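Local coordinates for virulent strain associated lipoprotein (Borreliella spielmanii A14S, PDB 6FZZ), which is an outer-surface lipoprotein of the PFam54 family, probably able to bind glutathione as its Borrelia burgdorferi counterpart does, and perhaps helps colonise the mammalian host, at residues A[62-65]-A[71-74]. Sequence-based numbering, arbitrary orientation.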
loop_
_atom_site.group_PDB
_atom_site.type_symbol
_atom_site.label_atom_id
_atom_site.label_comp_id
_atom_site.label_asym_id
_atom_site.label_seq_id
_atom_site.Cartn_x
_atom_site.Cartn_y
_atom_site.Cartn_z
ATOM N N PRO A 62 -16.793 -15.242 -8.457
ATOM C CA PRO A 62 -17.430 -15.147 -9.737
ATOM C C PRO A 62 -16.560 -14.447 -10.817
ATOM O O PRO A 62 -17.089 -14.089 -11.858
ATOM C CB PRO A 62 -18.700 -14.344 -9.410
ATOM C CG PRO A 62 -18.229 -13.318 -8.376
ATOM C CD PRO A 62 -17.203 -14.115 -7.557
ATOM N N ARG A 63 -15.246 -14.298 -10.605
ATOM C CA ARG A 63 -14.343 -13.814 -11.635
ATOM C C ARG A 63 -14.685 -12.374 -12.054
ATOM O O ARG A 63 -14.528 -12.006 -13.210
ATOM C CB ARG A 63 -14.290 -14.758 -12.889
ATOM C CG ARG A 63 -13.995 -16.207 -12.497
ATOM C CD ARG A 63 -13.258 -17.125 -13.494
ATOM N NE ARG A 63 -12.795 -16.473 -14.724
ATOM C CZ ARG A 63 -11.580 -16.025 -15.001
ATOM N NH1 ARG A 63 -10.591 -16.062 -14.153
ATOM N NH2 ARG A 63 -11.385 -15.475 -16.156
ATOM N N GLU A 64 -15.098 -11.548 -11.093
ATOM C CA GLU A 64 -15.348 -10.114 -11.350
ATOM C C GLU A 64 -14.008 -9.331 -11.455
ATOM O O GLU A 64 -12.945 -9.871 -11.171
ATOM C CB GLU A 64 -16.325 -9.536 -10.281
ATOM C CG GLU A 64 -15.706 -9.195 -8.909
ATOM C CD GLU A 64 -15.335 -10.355 -7.970
ATOM O OE1 GLU A 64 -15.159 -11.487 -8.447
ATOM O OE2 GLU A 64 -15.186 -10.135 -6.706
ATOM N N THR A 65 -14.067 -8.071 -11.899
ATOM C CA THR A 65 -12.866 -7.217 -11.882
ATOM C C THR A 65 -12.791 -6.403 -10.577
ATOM O O THR A 65 -13.768 -6.328 -9.832
ATOM C CB THR A 65 -12.761 -6.209 -13.030
ATOM O OG1 THR A 65 -13.786 -5.245 -12.897
ATOM C CG2 THR A 65 -12.861 -6.880 -14.346
ATOM N N GLU A 71 -17.405 -7.052 -2.514
ATOM C CA GLU A 71 -16.747 -6.640 -1.293
ATOM C C GLU A 71 -15.243 -6.771 -1.406
ATOM O O GLU A 71 -14.520 -5.905 -0.950
ATOM C CB GLU A 71 -17.276 -7.432 -0.074
ATOM C CG GLU A 71 -18.743 -7.106 0.204
ATOM C CD GLU A 71 -19.016 -5.598 0.324
ATOM O OE1 GLU A 71 -18.393 -4.946 1.211
ATOM O OE2 GLU A 71 -19.855 -5.056 -0.453
ATOM N N ARG A 72 -14.750 -7.845 -2.003
ATOM C CA ARG A 72 -13.310 -7.969 -2.102
ATOM C C ARG A 72 -12.709 -6.928 -3.090
ATOM O O ARG A 72 -11.578 -6.474 -2.902
ATOM C CB ARG A 72 -12.903 -9.416 -2.456
ATOM C CG ARG A 72 -13.326 -9.915 -3.802
ATOM C CD ARG A 72 -12.834 -11.327 -4.034
ATOM N NE ARG A 72 -13.390 -11.842 -5.297
ATOM C CZ ARG A 72 -13.107 -13.028 -5.817
ATOM N NH1 ARG A 72 -12.185 -13.825 -5.244
ATOM N NH2 ARG A 72 -13.669 -13.391 -6.983
ATOM N N SER A 73 -13.453 -6.576 -4.156
ATOM C CA SER A 73 -13.011 -5.559 -5.063
ATOM C C SER A 73 -12.939 -4.187 -4.375
ATOM O O SER A 73 -11.975 -3.444 -4.577
ATOM C CB SER A 73 -13.835 -5.561 -6.351
ATOM O OG SER A 73 -13.446 -6.653 -7.154
ATOM N N LYS A 74 -13.976 -3.818 -3.637
ATOM C CA LYS A 74 -13.952 -2.578 -2.862
ATOM C C LYS A 74 -12.751 -2.509 -1.916
ATOM O O LYS A 74 -12.091 -1.460 -1.850
ATOM C CB LYS A 74 -15.228 -2.383 -2.080
ATOM C CG LYS A 74 -16.409 -2.179 -3.023
ATOM C CD LYS A 74 -17.641 -1.911 -2.192
ATOM C CE LYS A 74 -18.877 -1.741 -3.019
ATOM N NZ LYS A 74 -19.949 -1.521 -2.009
#
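Glu64 and Arg72 each hold CG between the backbone N and the carbonyl carbon (chi1 79° for Glu64); the glutamate chain then folds at chi2, whereas the arginine runs extended from CG to NE, and carboxylate and guanidinium meet side-on. Two separate bonds define the salt bridge. NH2 of Arg72 donates to OE1 of Glu64 at 2.8 Å. NE of Arg72 donates to OE2 of Glu64 at 2.9 Å, and this bond is almost perfectly straight (179°). Both acceptors lie close to the guanidinium plane and are approached on their syn sides, although the two flat groups are twisted 29° apart. CD of Pro62, which follows a cis peptide bond, comes within 3.7 Å of Arg72 NH2. Deeper in, buried Ser73 OG donates a hydrogen bond to Thr65 O (2.7 Å), from above the carbonyl plane and not along a lone pair; Trp58 NE1 also bonds to this hydroxyl. Ser70 adds a hydrogen bond to Glu64 OE2, Glu60 pairs with Arg72 NH1, and Trp58 makes a cation-pi contact with Arg72. Thus the loop folds back onto the first turn of helix 71-83. Paired bonding restricts rotation of both charged groups, and the guanidinium, with the Ser70 bond, would probably favour the charged carboxylate of Glu64.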